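Local coordinates for uncharacterized protein (Arthrobacter sp., PDB 3BL4) that is of unknown function but belongs to a domain family of the STAS clan and forms a dimer whose subunits share a beta-sheet, at residues 72-84 with 96-108. Numbering follows the deposited sequence.
Sequences VFGRPCQASRIAL and NFFLGINAVPCPT
Ile82 N donates to Pro107 O over 2.7 Å, and this bond joins strand 82-84 to the residue just before strand 108-111. The two segments are parts of a right-handed beta-alpha-beta crossover: strand 79-85, helix 92-102, strand 108-111. The helix end 96-102 runs at 147° to strand 82-84, with axes 10.6 Å apart. The helix ends at Asn102; Ala103, the next residue, turns off with positive phi. Beside the bond, Thr108 CA lies 3.1 Å from Ile82 O in a CA-H...O contact. Strand 79-85 also pairs with a strand of the second subunit, so the sheet continues across the dimer.

Leu84 meets the helix with both methyls. Its CD1 meets Leu99 CD1 and its CD2 touches Phe98 CD2, each at 3.9 Å. Ile82 reaches the loop after the helix: CG1 rests on Cys106 SG and CD1 on Val104 CG1. The same Val104 methyl receives Cys77 SG, which chi1 of 164° swings anti to the backbone N. At the outer end, Pro107 CG meets Arg81 NH1 where the two side chains cross at a slant. The Arg81 guanidinium bonds to Trp120 O and makes a cation-pi contact with that indole.

Phe73 closes the other end. Its CD1 packs on Ala103 CB at 3.5 Å. Phe97 of the second subunit meets it edge-to-face. Replacing Phe73 with an alanine would probably open a gap beside Ala103 and leave that Phe97 without this edge-to-face partner. A water lies 3.1 Å from Phe73 O, a weak bond at best, and equally far from Asn102 O, and may bridge them. The rim of the Phe73 ring points at the helix end, with CE1 3.6 Å from Ile101 O, which lies near the ring plane.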
loop_
_atom_site.group_PDB
_atom_site.type_symbol
_atom_site.label_atom_id
_atom_site.label_comp_id
_atom_site.label_asym_id
_atom_site.label_seq_id
_atom_site.Cartn_x
_atom_site.Cartn_y
_atom_site.Cartn_z
ATOM N N VAL A 72 -11.056 6.484 -7.802
ATOM C CA VAL A 72 -11.008 6.159 -6.367
ATOM C C VAL A 72 -9.889 6.866 -5.581
ATOM O O VAL A 72 -10.052 7.100 -4.379
ATOM C CB VAL A 72 -10.937 4.621 -6.079
ATOM C CG1 VAL A 72 -12.012 3.850 -6.863
ATOM C CG2 VAL A 72 -9.552 4.069 -6.357
ATOM N N PHE A 73 -8.774 7.204 -6.233
ATOM C CA PHE A 73 -7.591 7.740 -5.524
ATOM C C PHE A 73 -7.294 9.231 -5.748
ATOM O O PHE A 73 -6.290 9.734 -5.247
ATOM C CB PHE A 73 -6.327 6.947 -5.888
ATOM C CG PHE A 73 -6.318 5.522 -5.391
ATOM C CD1 PHE A 73 -6.211 5.242 -4.046
ATOM C CD2 PHE A 73 -6.358 4.463 -6.282
ATOM C CE1 PHE A 73 -6.180 3.926 -3.592
ATOM C CE2 PHE A 73 -6.319 3.152 -5.834
ATOM C CZ PHE A 73 -6.226 2.887 -4.486
ATOM N N GLY A 74 -8.148 9.948 -6.469
ATOM C CA GLY A 74 -7.937 11.397 -6.685
ATOM C C GLY A 74 -8.447 12.304 -5.569
ATOM O O GLY A 74 -8.437 13.522 -5.701
ATOM N N ARG A 75 -8.840 11.706 -4.447
ATOM C CA ARG A 75 -9.505 12.417 -3.350
ATOM C C ARG A 75 -8.576 13.430 -2.659
ATOM O O ARG A 75 -7.365 13.214 -2.560
ATOM C CB ARG A 75 -10.055 11.419 -2.317
ATOM C CG ARG A 75 -10.540 10.071 -2.910
ATOM C CD ARG A 75 -11.880 9.636 -2.350
ATOM N NE ARG A 75 -11.819 9.226 -0.946
ATOM C CZ ARG A 75 -12.854 9.242 -0.104
ATOM N NH1 ARG A 75 -14.057 9.665 -0.495
ATOM N NH2 ARG A 75 -12.683 8.845 1.155
ATOM N N PRO A 76 -9.150 14.539 -2.160
ATOM C CA PRO A 76 -8.316 15.600 -1.585
ATOM C C PRO A 76 -7.669 15.163 -0.280
ATOM O O PRO A 76 -8.245 14.376 0.467
ATOM C CB PRO A 76 -9.315 16.733 -1.326
ATOM C CG PRO A 76 -10.631 16.033 -1.136
ATOM C CD PRO A 76 -10.591 14.848 -2.063
ATOM N N CYS A 77 -6.473 15.667 -0.019
ATOM C CA CYS A 77 -5.770 15.364 1.211
ATOM C C CYS A 77 -5.305 16.678 1.795
ATOM O O CYS A 77 -4.505 17.381 1.178
ATOM C CB CYS A 77 -4.579 14.448 0.917
ATOM S SG CYS A 77 -3.345 14.344 2.242
ATOM N N GLN A 78 -5.814 17.012 2.980
ATOM C CA GLN A 78 -5.498 18.299 3.617
ATOM C C GLN A 78 -4.151 18.328 4.354
ATOM O O GLN A 78 -3.766 19.366 4.876
ATOM C CB GLN A 78 -6.625 18.711 4.578
ATOM C CG GLN A 78 -7.923 19.099 3.877
ATOM C CD GLN A 78 -7.699 20.176 2.842
ATOM O OE1 GLN A 78 -7.359 21.308 3.174
ATOM N NE2 GLN A 78 -7.862 19.822 1.580
ATOM N N ALA A 79 -3.452 17.198 4.405
ATOM C CA ALA A 79 -2.126 17.119 4.999
ATOM C C ALA A 79 -1.075 17.633 4.007
ATOM O O ALA A 79 -1.071 17.237 2.858
ATOM C CB ALA A 79 -1.825 15.693 5.392
ATOM N N SER A 80 -0.179 18.503 4.449
ATOM C CA SER A 80 0.851 19.073 3.565
ATOM C C SER A 80 2.115 18.209 3.506
ATOM O O SER A 80 2.872 18.264 2.530
ATOM C CB SER A 80 1.219 20.487 4.023
ATOM O OG SER A 80 1.682 20.457 5.366
ATOM N N ARG A 81 2.361 17.449 4.569
ATOM C CA ARG A 81 3.381 16.405 4.584
ATOM C C ARG A 81 3.021 15.450 5.702
ATOM O O ARG A 81 2.304 15.841 6.621
ATOM C CB ARG A 81 4.786 16.987 4.768
ATOM C CG ARG A 81 4.953 17.911 5.939
ATOM C CD ARG A 81 6.077 18.948 5.724
ATOM N NE ARG A 81 7.430 18.380 5.827
ATOM C CZ ARG A 81 8.289 18.216 4.822
ATOM N NH1 ARG A 81 7.969 18.553 3.581
ATOM N NH2 ARG A 81 9.500 17.717 5.062
ATOM N N ILE A 82 3.463 14.199 5.630
ATOM C CA ILE A 82 3.040 13.213 6.647
ATOM C C ILE A 82 4.222 12.451 7.228
ATOM O O ILE A 82 4.960 11.851 6.494
ATOM C CB ILE A 82 2.027 12.200 6.098
ATOM C CG1 ILE A 82 0.831 12.912 5.445
ATOM C CG2 ILE A 82 1.566 11.269 7.208
ATOM C CD1 ILE A 82 -0.284 11.975 4.998
ATOM N N ALA A 83 4.411 12.519 8.545
ATOM C CA ALA A 83 5.423 11.727 9.229
ATOM C C ALA A 83 4.670 10.606 9.895
ATOM O O ALA A 83 3.740 10.862 10.651
ATOM C CB ALA A 83 6.166 12.552 10.277
ATOM N N LEU A 84 5.049 9.367 9.620
ATOM C CA LEU A 84 4.397 8.249 10.248
ATOM C C LEU A 84 5.365 7.690 11.267
ATOM O O LEU A 84 6.464 7.284 10.917
ATOM C CB LEU A 84 3.973 7.212 9.205
ATOM C CG LEU A 84 3.047 7.824 8.142
ATOM C CD1 LEU A 84 3.847 8.284 6.934
ATOM C CD2 LEU A 84 1.933 6.896 7.717
ATOM N N ASN A 96 2.987 1.843 5.259
ATOM C CA ASN A 96 2.697 1.477 3.872
ATOM C C ASN A 96 1.230 1.130 3.633
ATOM O O ASN A 96 0.679 1.460 2.583
ATOM C CB ASN A 96 3.577 0.313 3.435
ATOM C CG ASN A 96 5.048 0.697 3.357
ATOM O OD1 ASN A 96 5.387 1.879 3.361
ATOM N ND2 ASN A 96 5.924 -0.307 3.297
ATOM N N PHE A 97 0.601 0.475 4.595
ATOM C CA PHE A 97 -0.832 0.227 4.524
ATOM C C PHE A 97 -1.599 1.548 4.429
ATOM O O PHE A 97 -2.317 1.791 3.457
ATOM C CB PHE A 97 -1.288 -0.557 5.754
ATOM C CG PHE A 97 -2.694 -1.027 5.674
ATOM C CD1 PHE A 97 -3.008 -2.183 4.981
ATOM C CD2 PHE A 97 -3.707 -0.328 6.300
ATOM C CE1 PHE A 97 -4.329 -2.619 4.903
ATOM C CE2 PHE A 97 -5.024 -0.752 6.219
ATOM C CZ PHE A 97 -5.330 -1.893 5.520
ATOM N N PHE A 98 -1.407 2.417 5.420
ATOM C CA PHE A 98 -2.108 3.699 5.507
ATOM C C PHE A 98 -1.954 4.523 4.207
ATOM O O PHE A 98 -2.926 5.023 3.657
ATOM C CB PHE A 98 -1.551 4.481 6.717
ATOM C CG PHE A 98 -2.273 5.784 7.007
ATOM C CD1 PHE A 98 -3.383 5.801 7.834
ATOM C CD2 PHE A 98 -1.812 6.989 6.475
ATOM C CE1 PHE A 98 -4.046 6.984 8.090
ATOM C CE2 PHE A 98 -2.464 8.163 6.723
ATOM C CZ PHE A 98 -3.585 8.172 7.538
ATOM N N LEU A 99 -0.719 4.633 3.738
ATOM C CA LEU A 99 -0.380 5.423 2.574
ATOM C C LEU A 99 -0.829 4.763 1.288
ATOM O O LEU A 99 -1.083 5.448 0.291
ATOM C CB LEU A 99 1.132 5.662 2.520
ATOM C CG LEU A 99 1.762 6.532 3.627
ATOM C CD1 LEU A 99 3.278 6.663 3.398
ATOM C CD2 LEU A 99 1.131 7.913 3.678
ATOM N N GLY A 100 -0.865 3.433 1.298
ATOM C CA GLY A 100 -1.403 2.664 0.199
ATOM C C GLY A 100 -2.885 2.934 0.025
ATOM O O GLY A 100 -3.354 3.142 -1.095
ATOM N N ILE A 101 -3.614 2.938 1.140
ATOM C CA ILE A 101 -5.058 3.219 1.125
ATOM C C ILE A 101 -5.350 4.658 0.703
ATOM O O ILE A 101 -6.200 4.899 -0.130
ATOM C CB ILE A 101 -5.723 2.991 2.505
ATOM C CG1 ILE A 101 -5.531 1.548 2.994
ATOM C CG2 ILE A 101 -7.194 3.317 2.431
ATOM C CD1 ILE A 101 -5.799 0.521 1.970
ATOM N N ASN A 102 -4.612 5.602 1.266
ATOM C CA ASN A 102 -4.955 7.013 1.149
ATOM C C ASN A 102 -4.293 7.811 0.023
ATOM O O ASN A 102 -4.734 8.911 -0.301
ATOM C CB ASN A 102 -4.762 7.670 2.518
ATOM C CG ASN A 102 -5.874 7.285 3.487
ATOM O OD1 ASN A 102 -7.052 7.525 3.206
ATOM N ND2 ASN A 102 -5.517 6.652 4.599
ATOM N N ALA A 103 -3.253 7.270 -0.580
ATOM C CA ALA A 103 -2.716 7.803 -1.824
ATOM C C ALA A 103 -2.562 9.324 -1.813
ATOM O O ALA A 103 -3.196 10.023 -2.591
ATOM C CB ALA A 103 -3.601 7.355 -3.000
ATOM N N VAL A 104 -1.703 9.825 -0.938
ATOM C CA VAL A 104 -1.491 11.266 -0.770
ATOM C C VAL A 104 -0.410 11.737 -1.745
ATOM O O VAL A 104 0.455 10.954 -2.114
ATOM C CB VAL A 104 -1.059 11.607 0.681
ATOM C CG1 VAL A 104 -2.114 11.124 1.680
ATOM C CG2 VAL A 104 0.301 10.980 1.006
ATOM N N PRO A 105 -0.464 13.006 -2.180
ATOM C CA PRO A 105 0.556 13.571 -3.068
ATOM C C PRO A 105 1.738 14.223 -2.344
ATOM O O PRO A 105 2.742 14.566 -2.964
ATOM C CB PRO A 105 -0.232 14.631 -3.826
ATOM C CG PRO A 105 -1.198 15.123 -2.834
ATOM C CD PRO A 105 -1.530 13.988 -1.908
ATOM N N CYS A 106 1.616 14.404 -1.044
ATOM C CA CYS A 106 2.586 15.161 -0.286
ATOM C C CYS A 106 3.718 14.274 0.139
ATOM O O CYS A 106 3.620 13.047 0.048
ATOM C CB CYS A 106 1.934 15.761 0.951
ATOM S SG CYS A 106 1.124 14.564 2.012
ATOM N N PRO A 107 4.807 14.886 0.603
ATOM C CA PRO A 107 5.893 14.144 1.195
ATOM C C PRO A 107 5.460 13.304 2.385
ATOM O O PRO A 107 4.654 13.742 3.215
ATOM C CB PRO A 107 6.860 15.261 1.655
ATOM C CG PRO A 107 6.594 16.352 0.757
ATOM C CD PRO A 107 5.122 16.329 0.558
ATOM N N THR A 108 5.987 12.091 2.440
ATOM C CA THR A 108 5.718 11.179 3.531
ATOM C C THR A 108 7.033 10.534 3.925
ATOM O O THR A 108 7.915 10.381 3.092
ATOM C CB THR A 108 4.726 10.095 3.109
ATOM O OG1 THR A 108 5.314 9.300 2.086
ATOM C CG2 THR A 108 3.444 10.705 2.601
HETATM O O HOH W 1 -8.927 6.782 -1.221
HETATM O O HOH W 2 -7.074 9.553 -2.272
#